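Local coordinates for protein chitin elicitor receptor kinase 1 (Arabidopsis thaliana, PDB 4EBY) that probably binds chitin oligomers through its LysM ectodomain, and is activated as a plant immune receptor kinase by chitin-induced dimerization, at residues A[3-8]-A[129-134]; A[29-34]-A[64-69]; A[125-130]-A[143-148]. All blocks are in the same frame, centred on the assembly; numbering follows the deposited sequence.

Interaction 1. Residues A[3-8]-A[129-134]; sequences TSCPLA and CSCGDE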
ATOM      1  N   THR A   3     -17.962  -5.813  -1.842  1.00 38.85           N
ATOM      2  CA  THR A   3     -17.496  -5.609  -0.486  1.00 37.80           C
ATOM      3  C   THR A   3     -17.146  -4.142  -0.266  1.00 35.64           C
ATOM      4  O   THR A   3     -16.927  -3.387  -1.215  1.00 34.11           O
ATOM      5  CB  THR A   3     -16.253  -6.466  -0.200  1.00 41.43           C
ATOM      6  OG1 THR A   3     -15.198  -6.078  -1.089  1.00 30.93           O
ATOM      7  CG2 THR A   3     -16.569  -7.941  -0.413  1.00 39.17           C
ATOM      8  N   SER A   4     -17.085  -3.736   0.993  1.00 35.06           N
ATOM      9  CA  SER A   4     -16.720  -2.364   1.302  1.00 34.15           C
ATOM     10  C   SER A   4     -16.050  -2.326   2.660  1.00 33.30           C
ATOM     11  O   SER A   4     -16.245  -3.230   3.478  1.00 35.45           O
ATOM     12  CB  SER A   4     -17.956  -1.467   1.299  1.00 37.98           C
ATOM     13  OG  SER A   4     -18.858  -1.863   2.319  1.00 39.82           O
ATOM     14  N   CYS A   5     -15.250  -1.296   2.895  1.00 28.31           N
ATOM     15  CA  CYS A   5     -14.577  -1.147   4.186  1.00 28.36           C
ATOM     16  C   CYS A   5     -14.028   0.267   4.339  1.00 28.41           C
ATOM     17  O   CYS A   5     -13.829   0.973   3.368  1.00 29.93           O
ATOM     18  CB  CYS A   5     -13.474  -2.198   4.355  1.00 27.03           C
ATOM     19  SG  CYS A   5     -12.153  -2.154   3.139  1.00 25.60           S
ATOM     20  N   PRO A   6     -13.783   0.704   5.579  1.00 25.75           N
ATOM     21  CA  PRO A   6     -13.417   2.115   5.727  1.00 26.31           C
ATOM     22  C   PRO A   6     -11.940   2.456   5.487  1.00 22.45           C
ATOM     23  O   PRO A   6     -11.591   3.625   5.321  1.00 27.49           O
ATOM     24  CB  PRO A   6     -13.772   2.403   7.192  1.00 30.73           C
ATOM     25  CG  PRO A   6     -13.597   1.084   7.868  1.00 31.50           C
ATOM     26  CD  PRO A   6     -14.068   0.049   6.865  1.00 31.58           C
ATOM     27  N   LEU A   7     -11.071   1.456   5.523  1.00 19.27           N
ATOM     28  CA  LEU A   7      -9.678   1.698   5.243  1.00 21.27           C
ATOM     29  C   LEU A   7      -8.911   0.445   4.895  1.00 19.17           C
ATOM     30  O   LEU A   7      -9.391  -0.690   5.056  1.00 19.94           O
ATOM     31  CB  LEU A   7      -8.991   2.383   6.406  1.00 28.35           C
ATOM     32  CG  LEU A   7      -8.484   1.464   7.511  1.00 24.36           C
ATOM     33  CD1 LEU A   7      -7.388   2.202   8.263  1.00 34.92           C
ATOM     34  CD2 LEU A   7      -9.598   1.108   8.418  1.00 33.28           C
ATOM     35  N   ALA A   8      -7.716   0.681   4.378  1.00 16.85           N
ATOM     36  CA  ALA A   8      -6.768  -0.363   4.053  1.00 14.48           C
ATOM     37  C   ALA A   8      -5.400   0.126   4.502  1.00 15.21           C
ATOM     38  O   ALA A   8      -5.260   1.285   4.941  1.00 16.50           O
ATOM     39  CB  ALA A   8      -6.769  -0.658   2.535  1.00 15.63           C
ATOM     40  N   CYS A 129      -6.709  -2.154  -3.221  1.00 16.16           N
ATOM     41  CA  CYS A 129      -6.850  -2.635  -1.849  1.00 16.44           C
ATOM     42  C   CYS A 129      -7.879  -3.740  -1.822  1.00 20.23           C
ATOM     43  O   CYS A 129      -8.508  -4.025  -2.836  1.00 18.21           O
ATOM     44  CB  CYS A 129      -7.284  -1.491  -0.920  1.00 18.68           C
ATOM     45  SG  CYS A 129      -8.734  -0.511  -1.490  1.00 20.72           S
ATOM     46  N   SER A 130      -8.043  -4.340  -0.647  1.00 16.90           N
ATOM     47  CA  SER A 130      -9.053  -5.373  -0.427  1.00 17.91           C
ATOM     48  C   SER A 130      -9.777  -5.098   0.879  1.00 19.72           C
ATOM     49  O   SER A 130      -9.169  -4.593   1.823  1.00 18.55           O
ATOM     50  CB  SER A 130      -8.384  -6.735  -0.316  1.00 19.05           C
ATOM     51  OG  SER A 130      -9.378  -7.747  -0.081  1.00 19.45           O
ATOM     52  N   CYS A 131     -11.062  -5.472   0.922  1.00 18.65           N
ATOM     53  CA  CYS A 131     -11.859  -5.458   2.146  1.00 21.24           C
ATOM     54  C   CYS A 131     -12.108  -6.867   2.671  1.00 22.85           C
ATOM     55  O   CYS A 131     -12.839  -7.042   3.650  1.00 25.03           O
ATOM     56  CB  CYS A 131     -13.193  -4.733   1.928  1.00 22.27           C
ATOM     57  SG  CYS A 131     -12.954  -2.985   1.468  1.00 25.74           S
ATOM     58  N   GLY A 132     -11.497  -7.858   2.031  1.00 18.53           N
ATOM     59  CA  GLY A 132     -11.684  -9.246   2.436  1.00 21.22           C
ATOM     60  C   GLY A 132     -12.611 -10.032   1.533  1.00 26.66           C
ATOM     61  O   GLY A 132     -12.999  -9.580   0.451  1.00 24.87           O
ATOM     62  N   ASP A 133     -12.974 -11.227   1.997  1.00 24.08           N
ATOM     63  CA  ASP A 133     -13.760 -12.161   1.210  1.00 23.39           C
ATOM     64  C   ASP A 133     -14.367 -13.125   2.222  1.00 26.53           C
ATOM     65  O   ASP A 133     -13.660 -13.910   2.852  1.00 27.10           O
ATOM     66  CB  ASP A 133     -12.859 -12.908   0.236  1.00 23.51           C
ATOM     67  CG  ASP A 133     -13.632 -13.846  -0.670  1.00 32.25           C
ATOM     68  OD1 ASP A 133     -14.809 -14.135  -0.375  1.00 32.02           O
ATOM     69  OD2 ASP A 133     -13.048 -14.295  -1.675  1.00 35.40           O
ATOM     70  N   GLU A 134     -15.674 -13.024   2.401  1.00 29.80           N
ATOM     71  CA  GLU A 134     -16.365 -13.812   3.413  1.00 31.30           C
ATOM     72  C   GLU A 134     -16.261 -15.308   3.129  1.00 34.03           C
ATOM     73  O   GLU A 134     -16.390 -16.124   4.040  1.00 38.82           O
ATOM     74  CB  GLU A 134     -17.827 -13.376   3.498  1.00 45.93           C
ATOM     75  CG  GLU A 134     -18.513 -13.732   4.798  1.00 59.18           C
ATOM     76  CD  GLU A 134     -19.913 -13.158   4.876  1.00 64.36           C
ATOM     77  OE1 GLU A 134     -20.397 -12.622   3.850  1.00 56.19           O
ATOM     78  OE2 GLU A 134     -20.524 -13.239   5.964  1.00 66.73           O
TER
HETATM   79  O   HOH W   1     -12.776  -7.167  -0.833  1.00 22.53           O
HETATM   80  O   HOH W   2      -8.796  -3.243   4.208  1.00 17.94           O
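Cys5 and Cys131 are joined by a disulfide, SG to SG 2.0 Å, with the S-S torsion at -68°, a left-handed bridge. Along the Cys131 side chain, CB meets two residues of 3-8: Cys5 CB lies 3.5 Å from it, and Thr3 OG1 approaches it to 3.9 Å. The next atom, Cys131 SG, stands anti to its own carbonyl carbon (chi1 -62°), and besides its covalent partner it packs 3.4 Å from the backbone carbon of Ser4. The sulfur therefore lies against the main chain just ahead of Cys5. A second, smaller apolar touch brings the methyl of Ala8 to 3.6 Å from Cys129 CB.

The polar links run through water. One water is bound by Thr3 OG1 at 2.7 Å, accepts from Cys131 N and donates to Gly132 O, tying the threonine hydroxyl to the backbone N of Cys131 and the carbonyl of Gly132. Another donates to both Leu7 O and Ser130 O, the latter at 2.8 Å. Within 129-134, Ser130 OG accepts from Gly132 N (3.0 Å), an ST turn that shapes the chain around Cys131, and Gly132 has a positive phi (103°), at which a CB would press on the carbonyl O of Cys131.

The spacing Cys129-Ser130-Cys131 is a CXC pair: its first cysteine is bonded to Cys67, its second to Cys5, and such paired bridges staple together the LysM domains of this receptor family. The contact lies in loops, one leading into strand 8-13 and the other following strand 122-128. Strand 60-70 flanks it through Phe65 and Cys67, strand 74-82 through Leu75, and strand 143-147 through Phe143 and Thr145.

Interaction 2. Residues A[29-34]-A[64-69]; sequences SSIAPY and PFPCEC. With NAG (2-acetamido-2-deoxy-beta-D-glucopyranose), chain B.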
ATOM      1  N   SER A  29      -3.758  11.440   2.354  1.00 16.88           N
ATOM      2  CA  SER A  29      -5.191  11.277   2.164  1.00 15.26           C
ATOM      3  C   SER A  29      -5.923  11.845   3.368  1.00 13.66           C
ATOM      4  O   SER A  29      -5.287  12.317   4.301  1.00 16.59           O
ATOM      5  CB  SER A  29      -5.546   9.795   2.025  1.00 16.31           C
ATOM      6  OG  SER A  29      -5.485   9.144   3.307  1.00 16.81           O
ATOM      7  N   SER A  30      -7.249  11.784   3.348  1.00 14.92           N
ATOM      8  CA  SER A  30      -8.041  12.236   4.488  1.00 17.57           C
ATOM      9  C   SER A  30      -7.707  11.417   5.729  1.00 17.12           C
ATOM     10  O   SER A  30      -7.803  11.918   6.849  1.00 18.67           O
ATOM     11  CB  SER A  30      -9.527  12.076   4.159  1.00 25.41           C
ATOM     12  OG  SER A  30      -9.909  12.920   3.086  1.00 29.43           O
ATOM     13  N   ILE A  31      -7.332  10.159   5.518  1.00 17.18           N
ATOM     14  CA  ILE A  31      -7.040   9.225   6.600  1.00 20.61           C
ATOM     15  C   ILE A  31      -5.633   9.438   7.219  1.00 19.06           C
ATOM     16  O   ILE A  31      -5.407   9.161   8.411  1.00 22.07           O
ATOM     17  CB  ILE A  31      -7.278   7.788   6.089  1.00 21.64           C
ATOM     18  CG1 ILE A  31      -8.777   7.493   6.133  1.00 25.29           C
ATOM     19  CG2 ILE A  31      -6.446   6.771   6.855  1.00 26.13           C
ATOM     20  CD1 ILE A  31      -9.183   6.195   5.464  1.00 36.98           C
ATOM     21  N   ALA A  32      -4.703   9.969   6.417  1.00 17.37           N
ATOM     22  CA  ALA A  32      -3.353  10.265   6.890  1.00 17.19           C
ATOM     23  C   ALA A  32      -2.954  11.615   6.340  1.00 17.68           C
ATOM     24  O   ALA A  32      -2.149  11.708   5.396  1.00 18.37           O
ATOM     25  CB  ALA A  32      -2.375   9.205   6.417  1.00 20.36           C
ATOM     26  N   PRO A  33      -3.545  12.669   6.902  1.00 17.34           N
ATOM     27  CA  PRO A  33      -3.325  13.984   6.303  1.00 17.41           C
ATOM     28  C   PRO A  33      -1.931  14.513   6.609  1.00 22.23           C
ATOM     29  O   PRO A  33      -1.505  14.602   7.767  1.00 23.28           O
ATOM     30  CB  PRO A  33      -4.439  14.840   6.906  1.00 21.35           C
ATOM     31  CG  PRO A  33      -4.876  14.110   8.141  1.00 22.23           C
ATOM     32  CD  PRO A  33      -4.524  12.686   8.000  1.00 20.04           C
ATOM     33  N   TYR A  34      -1.217  14.875   5.555  1.00 16.48           N
ATOM     34  CA  TYR A  34       0.153  15.330   5.674  1.00 19.16           C
ATOM     35  C   TYR A  34       0.209  16.772   6.170  1.00 23.40           C
ATOM     36  O   TYR A  34      -0.272  17.683   5.502  1.00 24.08           O
ATOM     37  CB  TYR A  34       0.817  15.222   4.293  1.00 20.50           C
ATOM     38  CG  TYR A  34       2.267  15.660   4.256  1.00 19.90           C
ATOM     39  CD1 TYR A  34       3.192  15.145   5.153  1.00 22.86           C
ATOM     40  CD2 TYR A  34       2.713  16.549   3.290  1.00 24.25           C
ATOM     41  CE1 TYR A  34       4.536  15.530   5.111  1.00 24.44           C
ATOM     42  CE2 TYR A  34       4.045  16.931   3.231  1.00 24.16           C
ATOM     43  CZ  TYR A  34       4.953  16.416   4.145  1.00 29.48           C
ATOM     44  OH  TYR A  34       6.280  16.812   4.105  1.00 31.26           O
ATOM     45  N   PRO A  64      -2.117   3.845   6.595  1.00 14.61           N
ATOM     46  CA  PRO A  64      -3.559   3.687   6.357  1.00 14.58           C
ATOM     47  C   PRO A  64      -4.052   4.590   5.228  1.00 15.25           C
ATOM     48  O   PRO A  64      -3.545   5.712   5.072  1.00 15.45           O
ATOM     49  CB  PRO A  64      -4.180   4.119   7.686  1.00 15.28           C
ATOM     50  CG  PRO A  64      -3.193   5.195   8.188  1.00 15.89           C
ATOM     51  CD  PRO A  64      -1.823   4.686   7.787  1.00 14.97           C
ATOM     52  N   PHE A  65      -4.998   4.096   4.432  1.00 15.14           N
ATOM     53  CA  PHE A  65      -5.593   4.907   3.360  1.00 17.18           C
ATOM     54  C   PHE A  65      -7.035   4.467   3.075  1.00 16.56           C
ATOM     55  O   PHE A  65      -7.441   3.368   3.479  1.00 17.89           O
ATOM     56  CB  PHE A  65      -4.719   4.880   2.095  1.00 15.49           C
ATOM     57  CG  PHE A  65      -4.671   3.535   1.384  1.00 15.18           C
ATOM     58  CD1 PHE A  65      -5.429   3.341   0.238  1.00 15.05           C
ATOM     59  CD2 PHE A  65      -3.840   2.515   1.822  1.00 15.06           C
ATOM     60  CE1 PHE A  65      -5.378   2.126  -0.462  1.00 17.18           C
ATOM     61  CE2 PHE A  65      -3.783   1.278   1.127  1.00 14.86           C
ATOM     62  CZ  PHE A  65      -4.544   1.096  -0.019  1.00 16.75           C
ATOM     63  N   PRO A  66      -7.834   5.331   2.427  1.00 17.40           N
ATOM     64  CA  PRO A  66      -9.237   4.942   2.174  1.00 19.33           C
ATOM     65  C   PRO A  66      -9.315   3.876   1.093  1.00 19.14           C
ATOM     66  O   PRO A  66      -8.516   3.878   0.162  1.00 21.95           O
ATOM     67  CB  PRO A  66      -9.879   6.232   1.632  1.00 24.44           C
ATOM     68  CG  PRO A  66      -8.914   7.350   2.016  1.00 23.70           C
ATOM     69  CD  PRO A  66      -7.553   6.716   2.006  1.00 20.46           C
ATOM     70  N   CYS A  67     -10.276   2.969   1.206  1.00 19.60           N
ATOM     71  CA  CYS A  67     -10.390   1.881   0.231  1.00 19.21           C
ATOM     72  C   CYS A  67     -11.777   2.000  -0.401  1.00 20.72           C
ATOM     73  O   CYS A  67     -12.790   1.738   0.244  1.00 25.20           O
ATOM     74  CB  CYS A  67     -10.177   0.532   0.933  1.00 20.98           C
ATOM     75  SG  CYS A  67     -10.219  -0.945  -0.176  1.00 21.86           S
ATOM     76  N   GLU A  68     -11.822   2.440  -1.659  1.00 20.70           N
ATOM     77  CA  GLU A  68     -13.071   2.882  -2.281  1.00 20.76           C
ATOM     78  C   GLU A  68     -13.389   2.069  -3.525  1.00 20.53           C
ATOM     79  O   GLU A  68     -12.482   1.558  -4.175  1.00 19.14           O
ATOM     80  CB  GLU A  68     -12.951   4.363  -2.672  1.00 25.29           C
ATOM     81  CG  GLU A  68     -12.919   5.289  -1.453  1.00 30.18           C
ATOM     82  CD  GLU A  68     -11.897   6.389  -1.558  1.00 37.97           C
ATOM     83  OE1 GLU A  68     -10.950   6.267  -2.362  1.00 29.93           O
ATOM     84  OE2 GLU A  68     -12.038   7.382  -0.813  1.00 42.19           O
ATOM     85  N   CYS A  69     -14.675   1.957  -3.861  1.00 21.34           N
ATOM     86  CA  CYS A  69     -15.060   1.278  -5.093  1.00 23.44           C
ATOM     87  C   CYS A  69     -14.687   2.148  -6.288  1.00 24.92           C
ATOM     88  O   CYS A  69     -14.948   3.350  -6.294  1.00 27.46           O
ATOM     89  CB  CYS A  69     -16.551   0.957  -5.094  1.00 26.15           C
ATOM     90  SG  CYS A  69     -16.978  -0.261  -6.378  1.00 36.98           S
TER
HETATM   91  C1  NAG B   1      -4.384  15.228   1.481  1.00 16.34           C
HETATM   92  C2  NAG B   1      -4.386  16.728   1.146  1.00 17.78           C
HETATM   93  C3  NAG B   1      -5.729  17.330   1.573  1.00 18.96           C
HETATM   94  C4  NAG B   1      -6.880  16.564   0.934  1.00 19.43           C
HETATM   95  C5  NAG B   1      -6.754  15.076   1.231  1.00 19.70           C
HETATM   96  C6  NAG B   1      -7.866  14.298   0.537  1.00 25.68           C
HETATM   97  C7  NAG B   1      -2.165  17.743   1.133  1.00 22.47           C
HETATM   98  C8  NAG B   1      -1.002  18.306   1.891  1.00 27.03           C
HETATM   99  N2  NAG B   1      -3.282  17.425   1.803  1.00 19.76           N
HETATM  100  O3  NAG B   1      -5.750  18.707   1.249  1.00 21.82           O
HETATM  101  O4  NAG B   1      -8.137  16.968   1.444  1.00 22.96           O
HETATM  102  O5  NAG B   1      -5.484  14.580   0.839  1.00 18.81           O
HETATM  103  O6  NAG B   1      -7.734  14.386  -0.870  1.00 23.98           O
HETATM  104  O7  NAG B   1      -2.042  17.586  -0.074  1.00 30.20           O
HETATM  105  O   HOH W   3      -3.311   7.674   3.160  1.00 17.88           O
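Ile31 carries the apolar part of this contact, meeting two prolines with two branches. Its CG2, placed anti to the backbone N and beside the carbonyl carbon, packs 3.6 Å from Pro64 CB. The Ile31 and Pro66 side chains run past each other in opposite directions, bringing Ile31 CD1 to 3.6 Å from Pro66 CG and also against the bond that joins Phe65 to Pro66. Ser29 adds a van der Waals contact, OG to Pro66 CD 3.4 Å, while the Ala32 methyl sits near Pro64 O.

The polar part is a water bridge: a water bound to Ser29 OG at 2.6 Å donates to Pro64 O at 2.7 Å. The same OG accepts two weak bonds from Ile31 N and Ala32 N, which hold the turn round the hydroxyl.

The sugar contacts are on the same loop. Ser30 OG lies 3.5 Å from C6 of the N-acetylglucosamine in chain B, and the Tyr34 ring has C8 of its acetyl group at its edge. Asn28-Ser29-Ser30 reads as a glycosylation sequon, consistent with a glycan on Asn28.

The loop follows helix 20-26 and precedes helix 40-43, and strand 60-70 pairs with strand 8-13 through Phe65 and Ala8: this is the beta-alpha-alpha-beta order of a LysM domain, with its inter-helix loop packed on its second strand.

Interaction 3. Residues A[125-130]-A[143-148]; sequences VLVNCS and FVTYPL. With NAG (2-acetamido-2-deoxy-beta-D-glucopyranose), chain D.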
ATOM      1  N   VAL A 125      -2.608   8.589  -9.001  1.00 14.85           N
ATOM      2  CA  VAL A 125      -1.856   7.366  -8.696  1.00 13.14           C
ATOM      3  C   VAL A 125      -2.761   6.340  -8.044  1.00 15.44           C
ATOM      4  O   VAL A 125      -3.201   6.540  -6.913  1.00 15.98           O
ATOM      5  CB  VAL A 125      -0.717   7.680  -7.715  1.00 14.58           C
ATOM      6  CG1 VAL A 125       0.073   6.413  -7.409  1.00 14.58           C
ATOM      7  CG2 VAL A 125       0.223   8.765  -8.298  1.00 16.40           C
ATOM      8  N   LEU A 126      -3.054   5.250  -8.757  1.00 13.84           N
ATOM      9  CA  LEU A 126      -3.955   4.227  -8.234  1.00 13.14           C
ATOM     10  C   LEU A 126      -3.219   3.163  -7.437  1.00 12.96           C
ATOM     11  O   LEU A 126      -2.258   2.552  -7.912  1.00 15.40           O
ATOM     12  CB  LEU A 126      -4.708   3.564  -9.404  1.00 14.23           C
ATOM     13  CG  LEU A 126      -5.615   2.413  -8.985  1.00 16.19           C
ATOM     14  CD1 LEU A 126      -6.702   2.938  -8.067  1.00 19.18           C
ATOM     15  CD2 LEU A 126      -6.212   1.745 -10.246  1.00 18.55           C
ATOM     16  N   VAL A 127      -3.682   2.929  -6.214  1.00 13.75           N
ATOM     17  CA  VAL A 127      -3.179   1.818  -5.424  1.00 13.14           C
ATOM     18  C   VAL A 127      -4.402   0.979  -5.046  1.00 15.69           C
ATOM     19  O   VAL A 127      -5.386   1.509  -4.502  1.00 15.28           O
ATOM     20  CB  VAL A 127      -2.492   2.337  -4.146  1.00 13.24           C
ATOM     21  CG1 VAL A 127      -2.119   1.193  -3.233  1.00 14.82           C
ATOM     22  CG2 VAL A 127      -1.222   3.171  -4.502  1.00 14.49           C
ATOM     23  N   ASN A 128      -4.351  -0.318  -5.330  1.00 13.90           N
ATOM     24  CA  ASN A 128      -5.507  -1.165  -5.076  1.00 14.28           C
ATOM     25  C   ASN A 128      -5.550  -1.639  -3.632  1.00 17.09           C
ATOM     26  O   ASN A 128      -4.562  -1.518  -2.894  1.00 17.17           O
ATOM     27  CB  ASN A 128      -5.479  -2.350  -6.027  1.00 16.27           C
ATOM     28  CG  ASN A 128      -5.806  -1.951  -7.442  1.00 16.74           C
ATOM     29  OD1 ASN A 128      -6.430  -0.904  -7.675  1.00 19.04           O
ATOM     30  ND2 ASN A 128      -5.417  -2.809  -8.401  1.00 18.12           N
ATOM     31  N   CYS A 129      -6.709  -2.154  -3.221  1.00 16.16           N
ATOM     32  CA  CYS A 129      -6.850  -2.635  -1.849  1.00 16.44           C
ATOM     33  C   CYS A 129      -7.879  -3.740  -1.822  1.00 20.23           C
ATOM     34  O   CYS A 129      -8.508  -4.025  -2.836  1.00 18.21           O
ATOM     35  CB  CYS A 129      -7.284  -1.491  -0.920  1.00 18.68           C
ATOM     36  SG  CYS A 129      -8.734  -0.511  -1.490  1.00 20.72           S
ATOM     37  N   SER A 130      -8.043  -4.340  -0.647  1.00 16.90           N
ATOM     38  CA  SER A 130      -9.053  -5.373  -0.427  1.00 17.91           C
ATOM     39  C   SER A 130      -9.777  -5.098   0.879  1.00 19.72           C
ATOM     40  O   SER A 130      -9.169  -4.593   1.823  1.00 18.55           O
ATOM     41  CB  SER A 130      -8.384  -6.735  -0.316  1.00 19.05           C
ATOM     42  OG  SER A 130      -9.378  -7.747  -0.081  1.00 19.45           O
ATOM     43  N   PHE A 143      -6.965  -5.062   5.365  1.00 16.95           N
ATOM     44  CA  PHE A 143      -5.955  -5.699   4.519  1.00 16.20           C
ATOM     45  C   PHE A 143      -4.830  -4.787   4.135  1.00 14.18           C
ATOM     46  O   PHE A 143      -5.047  -3.598   3.861  1.00 16.50           O
ATOM     47  CB  PHE A 143      -6.589  -6.286   3.254  1.00 15.06           C
ATOM     48  CG  PHE A 143      -7.373  -7.526   3.543  1.00 15.79           C
ATOM     49  CD1 PHE A 143      -6.809  -8.771   3.326  1.00 18.75           C
ATOM     50  CD2 PHE A 143      -8.624  -7.443   4.120  1.00 18.13           C
ATOM     51  CE1 PHE A 143      -7.511  -9.933   3.673  1.00 18.49           C
ATOM     52  CE2 PHE A 143      -9.324  -8.573   4.475  1.00 17.57           C
ATOM     53  CZ  PHE A 143      -8.782  -9.824   4.228  1.00 20.66           C
ATOM     54  N   VAL A 144      -3.640  -5.371   4.114  1.00 15.62           N
ATOM     55  CA  VAL A 144      -2.428  -4.683   3.685  1.00 13.57           C
ATOM     56  C   VAL A 144      -2.224  -4.984   2.212  1.00 16.32           C
ATOM     57  O   VAL A 144      -2.210  -6.146   1.797  1.00 17.07           O
ATOM     58  CB  VAL A 144      -1.178  -5.189   4.434  1.00 16.56           C
ATOM     59  CG1 VAL A 144       0.057  -4.404   4.009  1.00 18.24           C
ATOM     60  CG2 VAL A 144      -1.362  -5.103   5.967  1.00 16.24           C
ATOM     61  N   THR A 145      -2.088  -3.932   1.421  1.00 14.46           N
ATOM     62  CA  THR A 145      -1.641  -4.058   0.049  1.00 14.83           C
ATOM     63  C   THR A 145      -0.116  -4.174   0.101  1.00 16.13           C
ATOM     64  O   THR A 145       0.593  -3.213   0.445  1.00 15.59           O
ATOM     65  CB  THR A 145      -2.065  -2.811  -0.733  1.00 14.70           C
ATOM     66  OG1 THR A 145      -3.500  -2.764  -0.764  1.00 15.91           O
ATOM     67  CG2 THR A 145      -1.540  -2.859  -2.154  1.00 16.20           C
ATOM     68  N   TYR A 146       0.379  -5.364  -0.208  1.00 14.57           N
ATOM     69  CA  TYR A 146       1.746  -5.740   0.112  1.00 16.25           C
ATOM     70  C   TYR A 146       2.515  -6.073  -1.157  1.00 15.43           C
ATOM     71  O   TYR A 146       2.319  -7.123  -1.751  1.00 16.48           O
ATOM     72  CB  TYR A 146       1.703  -6.958   1.066  1.00 15.80           C
ATOM     73  CG  TYR A 146       3.041  -7.413   1.609  1.00 15.76           C
ATOM     74  CD1 TYR A 146       3.429  -7.088   2.899  1.00 19.33           C
ATOM     75  CD2 TYR A 146       3.893  -8.210   0.847  1.00 17.62           C
ATOM     76  CE1 TYR A 146       4.637  -7.521   3.423  1.00 20.23           C
ATOM     77  CE2 TYR A 146       5.117  -8.645   1.364  1.00 19.62           C
ATOM     78  CZ  TYR A 146       5.474  -8.287   2.655  1.00 19.81           C
ATOM     79  OH  TYR A 146       6.665  -8.705   3.207  1.00 26.48           O
ATOM     80  N   PRO A 147       3.377  -5.160  -1.622  1.00 15.05           N
ATOM     81  CA  PRO A 147       4.182  -5.496  -2.805  1.00 15.48           C
ATOM     82  C   PRO A 147       5.278  -6.512  -2.446  1.00 16.31           C
ATOM     83  O   PRO A 147       6.059  -6.305  -1.505  1.00 18.88           O
ATOM     84  CB  PRO A 147       4.791  -4.133  -3.211  1.00 15.60           C
ATOM     85  CG  PRO A 147       3.889  -3.099  -2.539  1.00 17.73           C
ATOM     86  CD  PRO A 147       3.527  -3.745  -1.226  1.00 16.33           C
ATOM     87  N   LEU A 148       5.308  -7.613  -3.194  1.00 16.33           N
ATOM     88  CA  LEU A 148       6.261  -8.699  -2.958  1.00 17.60           C
ATOM     89  C   LEU A 148       7.679  -8.307  -3.335  1.00 20.29           C
ATOM     90  O   LEU A 148       7.900  -7.635  -4.346  1.00 20.90           O
ATOM     91  CB  LEU A 148       5.864  -9.935  -3.763  1.00 19.24           C
ATOM     92  CG  LEU A 148       4.588 -10.658  -3.327  1.00 18.52           C
ATOM     93  CD1 LEU A 148       4.257 -11.787  -4.316  1.00 22.20           C
ATOM     94  CD2 LEU A 148       4.717 -11.206  -1.898  1.00 19.73           C
TER
HETATM   95  C1  NAG D   1      -5.937  -2.591  -9.739  1.00 19.74           C
HETATM   96  C2  NAG D   1      -4.743  -2.728 -10.689  1.00 22.98           C
HETATM   97  C3  NAG D   1      -5.166  -2.669 -12.154  1.00 30.24           C
HETATM   98  C4  NAG D   1      -6.369  -3.542 -12.433  1.00 33.77           C
HETATM   99  C5  NAG D   1      -7.442  -3.367 -11.361  1.00 28.30           C
HETATM  100  C6  NAG D   1      -8.618  -4.314 -11.570  1.00 31.08           C
HETATM  101  C7  NAG D   1      -2.696  -1.683  -9.861  1.00 28.38           C
HETATM  102  C8  NAG D   1      -1.887  -0.389  -9.814  1.00 19.83           C
HETATM  103  N2  NAG D   1      -3.838  -1.609 -10.503  1.00 26.70           N
HETATM  104  O3  NAG D   1      -4.097  -3.043 -13.002  1.00 32.99           O
HETATM  105  O4  NAG D   1      -6.888  -3.164 -13.696  1.00 38.34           O
HETATM  106  O5  NAG D   1      -6.887  -3.585 -10.078  1.00 24.52           O
HETATM  107  O6  NAG D   1      -8.201  -5.661 -11.540  1.00 34.29           O
HETATM  108  O7  NAG D   1      -2.315  -2.712  -9.302  1.00 41.87           O
HETATM  109  O   HOH W   4      -5.557  -3.774   0.955  1.00 17.30           O
HETATM  110  O   HOH W   2      -8.796  -3.243   4.208  1.00 17.94           O
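Thr145 OG1 is held by two groups: it donates to Asn128 O at 2.7 Å and accepts from a water at 2.9 Å. The bond to Asn128 meets the carbonyl at a C=O...O angle of 138°, with the hydroxyl tilted 19° from the carbonyl plane. OG1 lies anti to its carbonyl carbon (chi1 -64°), the methyl CG2 anti to N; CG2 only loosely approaches Val127 CG1, at 4.2 Å.

The same water accepts from Ser130 N at 3.0 Å and donates weakly to Phe143 O. The water that joins Leu7 O to Ser130 O also accepts from Phe143 N, so two waters link the backbones of Ser130 and Phe143 where the segments come close. Strand 122-128 is an edge strand of the mixed sheet and 143-147 belongs to another part of it, with 74-82, 60-70 and 8-13 between them in the sheet order; the contact joins the end of the second LysM domain to the first strand of the third.

Phe143 CB comes to 3.4 Å from Ser130 O, and over one face of the ring sits Ser130 OG, 4.1 Å above the plane and offset toward the rim. That hydroxyl is engaged by Gly132 N, while the Phe143 ring also meets Tyr171 edge-to-face.

Asn128 is glycosylated: ND2 is bonded to C1 of the N-acetylglucosamine in chain D, in an Asn128-Cys129-Ser130 sequon. Its side chain leads away from 143-148, and the acetyl methyl C8 of the sugar lies 3.5 Å from Leu126 O.

Overall arrangement
From the N terminus, residues 3-8 lead into strand 8-13 and meet 129-134 only some 120 residues later, so interaction 1 closes a long loop that takes in the first two LysM domains. Interaction 2 closes within that loop, between 29-34 and 64-69. Interaction 3 opens on 125-130, sharing Cys129 and Ser130 with interaction 1, and closes after the short connection to 143-148; a water serves both. Interaction 2 is joined to the other two by the Cys67-Cys129 disulfide, and Phe65 pairs with Ala8 while its ring packs on Cys129. Together the contacts tie the first, second and third LysM domains round one mixed sheet.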